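Local coordinates for sigma-C capsid protein (Avian reovirus, PDB 2VRS) that attaches the virion to host cells as a homotrimeric capsid fibre protein and induces apoptosis, at residues Thr112-Ser117 / Val205-Asp210; Met83-Met88 / Val103-His108; Ala157-Asp162 / Gly178-Ser183; Leu131-Ser136 / Phe186-Pro191; Ser164-Ser169 / Asn199-Thr204. All blocks are in the same frame, centred on the assembly; numbering follows the deposited sequence.

Overall arrangement
All five contacts join antiparallel strands of the C-terminal beta-barrel head of the trimeric fibre. Interactions 1, 2 and 4 carry mostly buried side chains, and their aromatic and sulphur-containing groups converge inside the barrel: Met116 meets Phe133, and Trp87 NE1 hydrogen-bonds to Asp134 O. Interaction 3 is also buried but smaller, built on a single bridged residue pair, Phe159 with Gly178, the ring laid over the glycine. Interaction 5, its centre about 37 Å from the centre of the chain, is only partly buried and rich in water bridges. It shares strand 198-210 with interaction 1 and strand 159-167 with interaction 3. Interactions 1 to 3 touch other subunits; no other chain reaches 4 or 5.

Interaction 1: residues Thr112-Ser117 / Val205-Asp210; sequences TDYMMS and VRTGID
Tyr114, Ile209 and Val205 lose the most surface where strand 112-117 runs antiparallel to strand 205-210, their axes 4.5 Å apart at closest and inclined at 164°. All three project to the same face of the sheet. The Tyr114 ring presents its edge to Thr207, with CG2 of Thr207 lying in the ring plane 4.0 Å from CD2. Farther out, Tyr114 OH comes within 4.2 Å of Ile209 CD1. Ile209 CG1 sits between its backbone N and carbonyl carbon (chi1 64°) and packs 3.9 Å from Thr112 CB. At the other end Val205 CB lies beside Met116, 4.0 Å from SD, the two side chains pointing the same way. On the opposite face Arg206 forms a salt bridge with Asp162 of a second subunit. Six backbone hydrogen bonds fix this register, the shortest including Tyr114 N to Thr207 O at 2.8 Å. Strand 98-108 flanks strand 112-117 and strand 159-167 flanks 205-210, while Phe154 of helix 152-155 covers Ile209.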
# COMPACT_ATOMS: atom_id res chain seq x y z
N THR C 112 8.35 -10.06 -0.49
CA THR C 112 9.24 -11.11 -0.99
C THR C 112 8.85 -12.42 -0.43
O THR C 112 8.83 -12.60 0.79
CB THR C 112 10.73 -10.80 -0.68
OG1 THR C 112 11.08 -9.63 -1.42
CG2 THR C 112 11.60 -11.96 -1.04
N ASP C 113 8.45 -13.32 -1.33
CA ASP C 113 7.97 -14.66 -0.91
C ASP C 113 8.99 -15.69 -1.22
O ASP C 113 9.44 -15.76 -2.37
CB ASP C 113 6.61 -14.97 -1.55
CG ASP C 113 5.51 -14.00 -1.05
OD1 ASP C 113 5.41 -13.85 0.18
OD2 ASP C 113 4.78 -13.40 -1.87
N TYR C 114 9.39 -16.45 -0.20
CA TYR C 114 10.41 -17.49 -0.36
C TYR C 114 9.78 -18.87 -0.55
O TYR C 114 8.90 -19.28 0.20
CB TYR C 114 11.26 -17.58 0.91
CG TYR C 114 12.24 -16.47 1.12
CD1 TYR C 114 13.12 -16.07 0.12
CD2 TYR C 114 12.34 -15.87 2.39
CE1 TYR C 114 14.09 -15.04 0.36
CE2 TYR C 114 13.29 -14.90 2.63
CZ TYR C 114 14.15 -14.47 1.63
OH TYR C 114 15.09 -13.50 1.94
N MET C 115 10.28 -19.59 -1.56
CA MET C 115 9.92 -20.98 -1.72
C MET C 115 11.25 -21.74 -1.75
O MET C 115 12.04 -21.51 -2.66
CB MET C 115 9.16 -21.15 -3.06
CG MET C 115 7.72 -20.72 -3.01
SD MET C 115 7.35 -18.92 -3.08
CE MET C 115 8.36 -18.32 -4.44
N MET C 116 11.49 -22.63 -0.79
CA MET C 116 12.79 -23.34 -0.70
C MET C 116 12.61 -24.84 -0.64
O MET C 116 11.67 -25.35 -0.01
CB MET C 116 13.47 -22.96 0.60
CG MET C 116 13.56 -21.44 0.84
SD MET C 116 14.55 -21.17 2.35
CE MET C 116 14.25 -19.45 2.67
N SER C 117 13.55 -25.55 -1.28
CA SER C 117 13.53 -26.99 -1.18
C SER C 117 14.96 -27.49 -1.04
O SER C 117 15.92 -26.83 -1.46
CB SER C 117 12.84 -27.62 -2.40
OG SER C 117 13.54 -27.31 -3.57
N VAL C 205 10.67 -25.07 2.79
CA VAL C 205 10.40 -23.93 3.69
C VAL C 205 9.64 -22.93 2.80
O VAL C 205 10.08 -22.62 1.68
CB VAL C 205 11.72 -23.27 4.19
CG1 VAL C 205 11.43 -21.98 4.94
CG2 VAL C 205 12.51 -24.21 5.15
N ARG C 206 8.49 -22.47 3.27
CA ARG C 206 7.72 -21.44 2.58
C ARG C 206 7.36 -20.35 3.59
O ARG C 206 6.80 -20.64 4.66
CB ARG C 206 6.45 -22.01 1.96
CG ARG C 206 6.73 -23.08 0.95
CD ARG C 206 5.55 -23.27 0.02
NE ARG C 206 5.13 -22.02 -0.63
CZ ARG C 206 4.11 -21.95 -1.48
NH1 ARG C 206 3.43 -23.04 -1.77
NH2 ARG C 206 3.78 -20.79 -2.04
N THR C 207 7.70 -19.13 3.22
CA THR C 207 7.41 -17.98 4.06
C THR C 207 7.49 -16.73 3.18
O THR C 207 7.75 -16.80 1.99
CB THR C 207 8.36 -17.92 5.32
OG1 THR C 207 7.85 -16.93 6.24
CG2 THR C 207 9.83 -17.58 4.96
N GLY C 208 7.20 -15.58 3.77
CA GLY C 208 7.41 -14.36 3.02
C GLY C 208 7.62 -13.24 4.03
O GLY C 208 7.34 -13.38 5.25
N ILE C 209 8.16 -12.16 3.51
CA ILE C 209 8.57 -10.99 4.32
C ILE C 209 8.13 -9.71 3.65
O ILE C 209 7.91 -9.65 2.41
CB ILE C 209 10.12 -10.98 4.57
CG1 ILE C 209 10.94 -10.81 3.22
CG2 ILE C 209 10.54 -12.31 5.29
CD1 ILE C 209 12.48 -10.55 3.40
N ASP C 210 7.99 -8.68 4.47
CA ASP C 210 7.73 -7.33 3.96
C ASP C 210 9.04 -6.61 4.02
O ASP C 210 9.65 -6.57 5.10
CB ASP C 210 6.72 -6.62 4.85
CG ASP C 210 5.34 -7.28 4.81
OD1 ASP C 210 4.97 -7.87 3.77
OD2 ASP C 210 4.63 -7.15 5.81

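Interaction 2: residues Met83-Met88 / Val103-His108; sequences MQFRWM and VNAHCH
Val103 lies over one face of the Phe85 ring, with CB 4.1 Å from the ring centroid and 26° off its normal, a CH-pi contact. Placing Phe85 CG between its backbone N and carbonyl carbon (chi1 53°) starts the ring toward strand 103-108. The two methyls of Val103 part company: CG1 touches Phe85 CZ at 3.7 Å, while CG2 meets the Trp87 indole in plane, at its edge, 3.9 Å from CE3. On the same face of this beta hairpin, Met83 stretches out until CE rests 3.9 Å from Cys107 SG. The other face is polar. Gln84 and Asn104 lie side by side, pointing the same way with amide planes 29° apart, and Asn104 OD1 approaches Gln84 CG at 3.1 Å. A water accepts from Gln84 NE2 at 2.8 Å and, weakly, from Asn104 ND2. Four backbone hydrogen bonds unite the strands. The chemistry is thus two-sided: apolar and aromatic groups face the barrel interior, while the opposite amides are linked through one water, weakly at Asn104.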
# COMPACT_ATOMS: atom_id res chain seq x y z
N MET C 83 13.90 -14.36 -8.20
CA MET C 83 15.30 -14.68 -7.92
C MET C 83 15.50 -16.15 -7.61
O MET C 83 14.69 -16.76 -6.92
CB MET C 83 15.79 -13.88 -6.73
CG MET C 83 15.72 -12.41 -6.90
SD MET C 83 16.29 -11.71 -5.33
CE MET C 83 16.19 -10.00 -5.70
N GLN C 84 16.58 -16.73 -8.12
CA GLN C 84 16.88 -18.15 -7.88
C GLN C 84 18.33 -18.21 -7.39
O GLN C 84 19.25 -17.69 -8.04
CB GLN C 84 16.73 -18.96 -9.17
CG GLN C 84 15.33 -18.87 -9.76
CD GLN C 84 15.25 -19.55 -11.09
OE1 GLN C 84 14.89 -18.94 -12.09
NE2 GLN C 84 15.63 -20.82 -11.12
N PHE C 85 18.51 -18.74 -6.19
CA PHE C 85 19.85 -18.92 -5.62
C PHE C 85 19.91 -20.11 -4.66
O PHE C 85 18.89 -20.73 -4.34
CB PHE C 85 20.31 -17.62 -4.96
CG PHE C 85 19.32 -17.05 -3.95
CD1 PHE C 85 19.35 -17.47 -2.62
CD2 PHE C 85 18.38 -16.09 -4.34
CE1 PHE C 85 18.44 -16.93 -1.69
CE2 PHE C 85 17.46 -15.54 -3.40
CZ PHE C 85 17.50 -15.97 -2.09
N ARG C 86 21.12 -20.42 -4.19
CA ARG C 86 21.31 -21.46 -3.19
C ARG C 86 21.65 -20.85 -1.83
O ARG C 86 22.39 -19.86 -1.74
CB ARG C 86 22.41 -22.43 -3.68
CG ARG C 86 22.03 -23.11 -5.01
CD ARG C 86 21.07 -24.26 -4.76
NE ARG C 86 21.76 -25.56 -4.67
CZ ARG C 86 22.33 -26.05 -3.57
NH1 ARG C 86 22.34 -25.37 -2.43
NH2 ARG C 86 22.91 -27.25 -3.62
N TRP C 87 21.12 -21.45 -0.78
CA TRP C 87 21.31 -20.88 0.57
C TRP C 87 21.68 -22.00 1.51
O TRP C 87 20.93 -23.00 1.62
CB TRP C 87 19.99 -20.25 1.05
CG TRP C 87 20.13 -19.17 2.05
CD1 TRP C 87 21.17 -18.99 2.93
CD2 TRP C 87 19.19 -18.12 2.30
NE1 TRP C 87 20.93 -17.88 3.72
CE2 TRP C 87 19.74 -17.31 3.33
CE3 TRP C 87 17.95 -17.75 1.72
CZ2 TRP C 87 19.08 -16.16 3.81
CZ3 TRP C 87 17.29 -16.60 2.21
CH2 TRP C 87 17.86 -15.81 3.23
N MET C 88 22.83 -21.88 2.18
CA MET C 88 23.18 -22.91 3.16
C MET C 88 22.55 -22.49 4.47
O MET C 88 22.90 -21.44 5.03
CB MET C 88 24.70 -23.07 3.30
CG MET C 88 25.07 -24.31 4.12
SD MET C 88 26.77 -24.19 4.74
CE MET C 88 26.72 -22.70 5.76
N VAL C 103 16.53 -21.96 -3.47
CA VAL C 103 15.56 -20.91 -3.07
C VAL C 103 15.05 -20.18 -4.30
O VAL C 103 15.83 -19.77 -5.15
CB VAL C 103 16.17 -19.84 -2.12
CG1 VAL C 103 15.12 -18.75 -1.80
CG2 VAL C 103 16.72 -20.49 -0.82
N ASN C 104 13.72 -20.03 -4.39
CA ASN C 104 13.13 -19.07 -5.29
C ASN C 104 12.48 -17.97 -4.46
O ASN C 104 11.66 -18.28 -3.61
CB ASN C 104 12.03 -19.72 -6.12
CG ASN C 104 12.58 -20.54 -7.26
OD1 ASN C 104 12.81 -20.03 -8.35
ND2 ASN C 104 12.75 -21.81 -7.03
N ALA C 105 12.87 -16.73 -4.70
CA ALA C 105 12.36 -15.57 -4.01
C ALA C 105 11.56 -14.74 -5.01
O ALA C 105 12.10 -14.21 -5.99
CB ALA C 105 13.57 -14.75 -3.36
N HIS C 106 10.25 -14.69 -4.80
CA HIS C 106 9.39 -13.94 -5.69
C HIS C 106 9.17 -12.56 -5.10
O HIS C 106 8.50 -12.42 -4.06
CB HIS C 106 8.05 -14.68 -5.89
CG HIS C 106 7.11 -13.97 -6.82
ND1 HIS C 106 5.80 -13.69 -6.49
CD2 HIS C 106 7.29 -13.49 -8.08
CE1 HIS C 106 5.22 -13.05 -7.49
NE2 HIS C 106 6.09 -12.93 -8.47
N CYS C 107 9.72 -11.56 -5.77
CA CYS C 107 9.73 -10.19 -5.20
C CYS C 107 8.69 -9.42 -5.98
O CYS C 107 8.81 -9.26 -7.19
CB CYS C 107 11.11 -9.55 -5.35
SG CYS C 107 12.41 -10.60 -4.74
N HIS C 108 7.66 -8.95 -5.31
CA HIS C 108 6.60 -8.22 -6.03
C HIS C 108 6.20 -7.05 -5.12
O HIS C 108 5.70 -7.26 -4.01
CB HIS C 108 5.42 -9.15 -6.39
CG HIS C 108 4.85 -9.93 -5.22
ND1 HIS C 108 3.58 -9.71 -4.74
CD2 HIS C 108 5.38 -10.91 -4.44
CE1 HIS C 108 3.35 -10.50 -3.70
NE2 HIS C 108 4.43 -11.24 -3.51
O HOH W 1 15.43 -22.57 -8.95

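Interaction 3: residues Ala157-Asp162 / Gly178-Ser183; sequences ASFPVD and GVYSSS
The Phe159 ring lies flat over the backbone of Gly178, whose CA is 4.1 Å from the ring centroid and 16° off the normal, a CH-pi contact. The carbonyl carbon of Gly178 sits over the same ring, toward its rim, 3.4 Å from CE1. At the ring edge, in plane, are Ala157 O and a water molecule, and that water also lies in the plane of the Tyr180 ring, at its edge. This is a beta hairpin, strand 159-167 with strand 170-180, at its open end, away from the turn. Phe159 and Gly178 form its antiparallel hydrogen-bonded pair, joined by Phe159 N to Gly178 O and by Gly178 N to Phe159 O, the latter at 2.8 Å. Phe159 CG stands between the backbone N and the carbonyl carbon (chi1 55°), carrying the ring toward Gly178, where a CB would clash with Phe159 CZ; with none present the ring settles directly on the main chain. The Phe159 and Tyr180 rings are only roughly parallel, with planes at 29°, and so far displaced that they barely overlap; Phe159 CE1 and Tyr180 CD1 nevertheless approach to 3.5 Å. Ser158 OG lies 3.7 Å from Val179 CB. Leu82 and His106 of a third subunit pack on Ser158 and Phe159, respectively. Beyond the last direct bond, the water donates to Ala157 O at 2.9 Å and accepts from Tyr180 N at 2.8 Å.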
# COMPACT_ATOMS: atom_id res chain seq x y z
N ALA C 157 8.54 -8.58 14.91
CA ALA C 157 7.72 -9.70 15.34
C ALA C 157 8.20 -11.01 14.69
O ALA C 157 8.67 -11.01 13.56
CB ALA C 157 6.25 -9.47 14.96
N SER C 158 7.97 -12.11 15.39
CA SER C 158 7.98 -13.44 14.76
C SER C 158 6.96 -13.51 13.61
O SER C 158 5.96 -12.75 13.58
CB SER C 158 7.69 -14.51 15.82
OG SER C 158 8.74 -14.46 16.79
N PHE C 159 7.24 -14.38 12.65
CA PHE C 159 6.36 -14.46 11.46
C PHE C 159 6.19 -15.94 11.05
O PHE C 159 7.04 -16.78 11.38
CB PHE C 159 6.98 -13.63 10.31
CG PHE C 159 8.42 -14.02 9.97
CD1 PHE C 159 9.50 -13.43 10.65
CD2 PHE C 159 8.68 -15.00 8.98
CE1 PHE C 159 10.82 -13.80 10.36
CE2 PHE C 159 10.02 -15.36 8.64
CZ PHE C 159 11.10 -14.74 9.33
N PRO C 160 5.04 -16.27 10.43
CA PRO C 160 4.72 -17.69 10.18
C PRO C 160 5.59 -18.23 9.04
O PRO C 160 5.91 -17.52 8.09
CB PRO C 160 3.22 -17.68 9.81
CG PRO C 160 2.89 -16.20 9.57
CD PRO C 160 3.94 -15.34 10.09
N VAL C 161 5.93 -19.50 9.17
CA VAL C 161 6.76 -20.19 8.20
C VAL C 161 6.14 -21.60 8.11
O VAL C 161 5.90 -22.24 9.13
CB VAL C 161 8.26 -20.30 8.67
CG1 VAL C 161 9.05 -21.20 7.73
CG2 VAL C 161 8.95 -18.92 8.83
N ASP C 162 5.93 -22.11 6.89
CA ASP C 162 5.47 -23.49 6.71
C ASP C 162 6.67 -24.39 6.41
O ASP C 162 7.48 -24.07 5.56
CB ASP C 162 4.52 -23.56 5.52
CG ASP C 162 3.18 -22.91 5.79
OD1 ASP C 162 2.81 -22.72 6.95
OD2 ASP C 162 2.52 -22.61 4.81
N GLY C 178 9.36 -17.97 12.29
CA GLY C 178 10.70 -17.42 12.21
C GLY C 178 10.82 -16.10 12.93
O GLY C 178 9.81 -15.50 13.30
N VAL C 179 12.06 -15.64 13.15
CA VAL C 179 12.27 -14.29 13.70
C VAL C 179 13.63 -13.82 13.23
O VAL C 179 14.57 -14.61 13.13
CB VAL C 179 12.16 -14.31 15.27
CG1 VAL C 179 13.31 -15.11 15.90
CG2 VAL C 179 12.12 -12.89 15.83
N TYR C 180 13.70 -12.53 12.88
CA TYR C 180 14.97 -11.88 12.54
C TYR C 180 15.74 -11.49 13.79
O TYR C 180 15.23 -10.75 14.61
CB TYR C 180 14.74 -10.65 11.65
CG TYR C 180 14.50 -11.04 10.20
CD1 TYR C 180 13.20 -11.34 9.76
CD2 TYR C 180 15.56 -11.18 9.31
CE1 TYR C 180 12.97 -11.72 8.43
CE2 TYR C 180 15.35 -11.59 7.98
CZ TYR C 180 14.03 -11.84 7.56
OH TYR C 180 13.84 -12.23 6.27
N SER C 181 16.94 -12.02 13.92
CA SER C 181 17.87 -11.58 15.00
C SER C 181 18.60 -10.29 14.61
O SER C 181 19.09 -9.56 15.48
CB SER C 181 18.83 -12.70 15.37
OG SER C 181 19.56 -13.16 14.23
N SER C 182 18.71 -10.01 13.32
CA SER C 182 19.22 -8.73 12.78
C SER C 182 18.70 -8.59 11.37
O SER C 182 18.04 -9.50 10.89
CB SER C 182 20.73 -8.73 12.75
OG SER C 182 21.25 -9.74 11.92
N SER C 183 19.02 -7.49 10.69
CA SER C 183 18.43 -7.26 9.34
C SER C 183 18.84 -8.35 8.32
O SER C 183 18.15 -8.56 7.32
CB SER C 183 18.82 -5.88 8.82
OG SER C 183 20.23 -5.84 8.61
O HOH W 2 11.49 -10.80 12.84

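Interaction 4: residues Leu131-Ser136 / Phe186-Pro191; sequences LTFDLS and FTITFP
Phe186, the first residue of 186-191, offers one ring face to Phe133, whose CB lies 3.7 Å from the ring centroid and 21° off its normal, a CH-pi contact. Phe186 CG stands between the backbone N and the carbonyl carbon (chi1 70°), which starts the ring toward Phe133. The two phenyl planes are nearly parallel, 14° apart, yet slid so far that they hardly overlap; ring contacts such as Phe133 CD2 to Phe186 CE2 at 3.6 Å add to the CH-pi one. Phe186 O accepts from Phe133 N at 2.7 Å. Next comes Thr187 on the other face of the sheet, where its OG1 shares a hydrogen bond of 2.7 Å with Thr132 OG1. Ile188 returns to the apolar face: CG1 packs 3.7 Å from Leu131 CB, and CD1 reaches the edge of the Phe133 ring, 4.0 Å from CE2. Ile188 and Leu131 also share a pair of backbone hydrogen bonds. Phe190 then turns the edge of its ring to Leu131 CB, with CE1 4.1 Å away. Strand 81-92 flanks strand 128-134, with Trp87 meeting Phe133 edge-to-face. Strand 170-180 flanks 185-191, while side chains of strands 159-167 and 198-210 pack against Ile188 and Phe190.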
# COMPACT_ATOMS: atom_id res chain seq x y z
N LEU C 131 16.84 -23.43 12.57
CA LEU C 131 17.54 -23.37 11.25
C LEU C 131 17.69 -21.91 10.89
O LEU C 131 16.71 -21.18 10.79
CB LEU C 131 16.70 -24.08 10.19
CG LEU C 131 17.43 -24.53 8.93
CD1 LEU C 131 18.61 -25.48 9.32
CD2 LEU C 131 16.47 -25.26 7.92
N THR C 132 18.93 -21.52 10.70
CA THR C 132 19.30 -20.13 10.51
C THR C 132 19.59 -19.80 9.03
O THR C 132 20.25 -20.57 8.32
CB THR C 132 20.47 -19.75 11.49
OG1 THR C 132 19.95 -19.78 12.82
CG2 THR C 132 21.00 -18.33 11.16
N PHE C 133 19.09 -18.64 8.58
CA PHE C 133 19.20 -18.16 7.18
C PHE C 133 19.83 -16.77 7.25
O PHE C 133 19.18 -15.77 7.41
CB PHE C 133 17.80 -18.08 6.54
CG PHE C 133 17.21 -19.42 6.27
CD1 PHE C 133 17.45 -20.05 5.05
CD2 PHE C 133 16.47 -20.08 7.27
CE1 PHE C 133 16.92 -21.33 4.79
CE2 PHE C 133 15.94 -21.40 7.04
CZ PHE C 133 16.16 -22.01 5.80
N ASP C 134 21.14 -16.75 7.10
CA ASP C 134 21.94 -15.51 7.11
C ASP C 134 22.28 -15.18 5.68
O ASP C 134 22.73 -16.07 4.95
CB ASP C 134 23.23 -15.89 7.87
CG ASP C 134 24.22 -14.74 8.00
OD1 ASP C 134 24.20 -13.76 7.23
OD2 ASP C 134 25.09 -14.89 8.91
N LEU C 135 22.09 -13.93 5.27
CA LEU C 135 22.34 -13.55 3.83
C LEU C 135 23.77 -13.88 3.39
O LEU C 135 24.00 -14.14 2.20
CB LEU C 135 22.05 -12.08 3.58
CG LEU C 135 20.62 -11.55 3.77
CD1 LEU C 135 20.65 -10.03 3.43
CD2 LEU C 135 19.64 -12.34 2.87
N SER C 136 24.72 -13.88 4.34
CA SER C 136 26.12 -14.24 4.03
C SER C 136 26.35 -15.66 3.57
O SER C 136 27.38 -15.93 2.94
CB SER C 136 27.02 -13.95 5.24
OG SER C 136 27.11 -12.55 5.37
N PHE C 186 17.60 -14.46 9.80
CA PHE C 186 16.47 -14.99 10.52
C PHE C 186 16.68 -16.46 10.84
O PHE C 186 17.47 -17.15 10.20
CB PHE C 186 15.10 -14.77 9.81
CG PHE C 186 14.90 -15.59 8.55
CD1 PHE C 186 15.35 -15.09 7.32
CD2 PHE C 186 14.18 -16.82 8.58
CE1 PHE C 186 15.14 -15.80 6.16
CE2 PHE C 186 13.93 -17.55 7.41
CZ PHE C 186 14.44 -17.04 6.19
N THR C 187 16.00 -16.89 11.88
CA THR C 187 16.03 -18.28 12.33
C THR C 187 14.59 -18.81 12.46
O THR C 187 13.71 -18.13 12.99
CB THR C 187 16.78 -18.39 13.68
OG1 THR C 187 18.13 -17.92 13.48
CG2 THR C 187 16.79 -19.83 14.20
N ILE C 188 14.36 -19.99 11.91
CA ILE C 188 13.09 -20.66 12.08
C ILE C 188 13.20 -21.80 13.11
O ILE C 188 14.26 -22.44 13.22
CB ILE C 188 12.54 -21.17 10.74
CG1 ILE C 188 13.40 -22.30 10.18
CG2 ILE C 188 12.43 -19.97 9.77
CD1 ILE C 188 12.80 -22.95 8.91
N THR C 189 12.11 -22.04 13.83
CA THR C 189 12.03 -23.09 14.85
C THR C 189 10.88 -24.03 14.47
O THR C 189 9.76 -23.57 14.20
CB THR C 189 11.72 -22.45 16.21
OG1 THR C 189 12.81 -21.58 16.57
CG2 THR C 189 11.52 -23.54 17.26
N PHE C 190 11.15 -25.33 14.43
CA PHE C 190 10.11 -26.28 14.05
C PHE C 190 10.29 -27.68 14.64
O PHE C 190 11.41 -28.08 14.98
CB PHE C 190 9.96 -26.31 12.51
CG PHE C 190 11.19 -26.76 11.75
CD1 PHE C 190 12.13 -25.83 11.29
CD2 PHE C 190 11.38 -28.12 11.43
CE1 PHE C 190 13.25 -26.26 10.56
CE2 PHE C 190 12.52 -28.54 10.73
CZ PHE C 190 13.44 -27.61 10.28
N PRO C 191 9.17 -28.42 14.80
CA PRO C 191 9.21 -29.79 15.29
C PRO C 191 9.92 -30.66 14.27
O PRO C 191 9.79 -30.44 13.05
CB PRO C 191 7.72 -30.20 15.33
CG PRO C 191 6.96 -28.94 15.32
CD PRO C 191 7.77 -27.99 14.51

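Interaction 5: residues Ser164-Ser169 / Asn199-Thr204; sequences SFTRDS and NIRSLT
Phe165 forms the tight half of this contact with Ile200 and Leu203, between strand 164-167 and the segment 199-204, which turns a corner at Ser202. Ile200 CD1 makes a CH-pi contact over one face of the phenyl ring, 4.2 Å from its centroid and 14° off the normal. With chi1 at 50°, Phe165 CG is held between the backbone N and the carbonyl carbon, which starts the ring toward Ile200. Ile200 CB closes to 3.7 Å from Phe165 CD1, and Leu203 CD1 approaches obliquely, 4.1 Å from CD2. Phe190 packs against all three, and the Phe165 side chain is about 6 Å from a zinc ion held by His172 and Tyr174. The strands pair antiparallel as Ser164 with Thr204 and Thr166 with Arg201, and the one-residue shift between the pairs marks a beta bulge. The other side is polar and watery. Ser164 OG and Thr204 OG1 share a hydrogen bond of 2.6 Å, and a water links Ser164 OG to Ser202 O. A second water joins Thr166 OG1 to Ser202 OG. Thr166 CG2 also lies over one face of the Arg201 guanidinium, 3.7 Å from NH2. Toward the turn, another water accepts from Asp168 N and donates to Asn199 O at 2.7 Å. Hydrocarbon packing thus secures the inner face, whereas hydroxyls carry the outer one, with waters bridging at the bulge and near the turn.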
# COMPACT_ATOMS: atom_id res chain seq x y z
N SER C 164 7.94 -28.57 5.70
CA SER C 164 7.61 -29.99 5.52
C SER C 164 8.92 -30.77 5.30
O SER C 164 9.91 -30.19 4.86
CB SER C 164 6.64 -30.17 4.34
OG SER C 164 7.32 -30.20 3.10
N PHE C 165 8.94 -32.05 5.66
CA PHE C 165 10.13 -32.86 5.38
C PHE C 165 9.73 -34.32 5.49
O PHE C 165 8.66 -34.65 6.05
CB PHE C 165 11.24 -32.54 6.39
CG PHE C 165 10.78 -32.57 7.84
CD1 PHE C 165 10.75 -33.78 8.56
CD2 PHE C 165 10.36 -31.41 8.47
CE1 PHE C 165 10.29 -33.82 9.89
CE2 PHE C 165 9.92 -31.44 9.79
CZ PHE C 165 9.89 -32.64 10.51
N THR C 166 10.66 -35.18 5.04
CA THR C 166 10.48 -36.62 5.19
C THR C 166 11.36 -37.10 6.36
O THR C 166 12.54 -36.72 6.48
CB THR C 166 10.89 -37.31 3.90
OG1 THR C 166 10.06 -36.84 2.84
CG2 THR C 166 10.73 -38.84 4.02
N ARG C 167 10.75 -37.92 7.22
CA ARG C 167 11.42 -38.60 8.34
C ARG C 167 10.85 -40.02 8.43
O ARG C 167 9.63 -40.20 8.56
CB ARG C 167 11.16 -37.88 9.65
CG ARG C 167 11.81 -38.53 10.88
CD ARG C 167 11.40 -37.84 12.16
NE ARG C 167 11.95 -38.52 13.33
CZ ARG C 167 12.68 -37.97 14.30
NH1 ARG C 167 12.96 -36.66 14.30
NH2 ARG C 167 13.10 -38.72 15.30
N ASP C 168 11.74 -41.01 8.33
CA ASP C 168 11.35 -42.43 8.28
C ASP C 168 10.29 -42.67 7.21
O ASP C 168 9.19 -43.16 7.51
CB ASP C 168 10.85 -42.91 9.64
CG ASP C 168 11.87 -42.71 10.76
OD1 ASP C 168 13.09 -42.80 10.50
OD2 ASP C 168 11.43 -42.46 11.90
N SER C 169 10.61 -42.29 5.98
CA SER C 169 9.74 -42.53 4.84
C SER C 169 8.28 -42.05 5.01
O SER C 169 7.38 -42.56 4.35
CB SER C 169 9.81 -44.01 4.42
OG SER C 169 11.16 -44.40 4.14
N ASN C 199 17.37 -38.40 10.99
CA ASN C 199 17.69 -37.67 9.79
C ASN C 199 16.38 -37.25 9.14
O ASN C 199 15.45 -38.05 9.02
CB ASN C 199 18.50 -38.56 8.85
CG ASN C 199 19.12 -37.80 7.70
OD1 ASN C 199 18.73 -37.98 6.54
ND2 ASN C 199 20.09 -36.93 8.01
N ILE C 200 16.31 -35.97 8.77
CA ILE C 200 15.20 -35.47 7.97
C ILE C 200 15.72 -34.99 6.61
O ILE C 200 16.84 -34.49 6.49
CB ILE C 200 14.38 -34.36 8.76
CG1 ILE C 200 15.20 -33.08 8.91
CG2 ILE C 200 13.89 -34.90 10.12
CD1 ILE C 200 14.42 -31.87 9.47
N ARG C 201 14.94 -35.21 5.56
CA ARG C 201 15.40 -34.85 4.23
C ARG C 201 14.23 -34.28 3.47
O ARG C 201 13.11 -34.22 4.00
CB ARG C 201 15.98 -36.08 3.51
CG ARG C 201 14.94 -37.20 3.30
CD ARG C 201 15.49 -38.42 2.53
NE ARG C 201 14.55 -39.54 2.60
CZ ARG C 201 13.70 -39.88 1.65
NH1 ARG C 201 13.66 -39.20 0.50
NH2 ARG C 201 12.90 -40.93 1.85
N SER C 202 14.48 -33.82 2.24
CA SER C 202 13.41 -33.22 1.40
C SER C 202 12.70 -32.09 2.16
O SER C 202 11.45 -32.01 2.19
CB SER C 202 12.35 -34.27 0.99
OG SER C 202 12.97 -35.33 0.25
N LEU C 203 13.50 -31.25 2.80
CA LEU C 203 12.95 -30.14 3.58
C LEU C 203 12.44 -29.07 2.64
O LEU C 203 13.12 -28.73 1.66
CB LEU C 203 14.04 -29.56 4.52
CG LEU C 203 13.72 -28.32 5.37
CD1 LEU C 203 12.66 -28.59 6.49
CD2 LEU C 203 15.05 -27.79 5.97
N THR C 204 11.24 -28.54 2.89
CA THR C 204 10.75 -27.40 2.12
C THR C 204 10.43 -26.32 3.16
O THR C 204 10.06 -26.62 4.32
CB THR C 204 9.45 -27.72 1.30
OG1 THR C 204 8.39 -28.01 2.21
CG2 THR C 204 9.66 -28.91 0.33
O HOH W 3 8.79 -32.16 1.88
O HOH W 4 11.03 -37.69 0.42
O HOH W 5 16.01 -40.98 11.00
O HOH W 6 14.61 -40.59 8.59
O HOH W 7 13.43 -41.32 5.13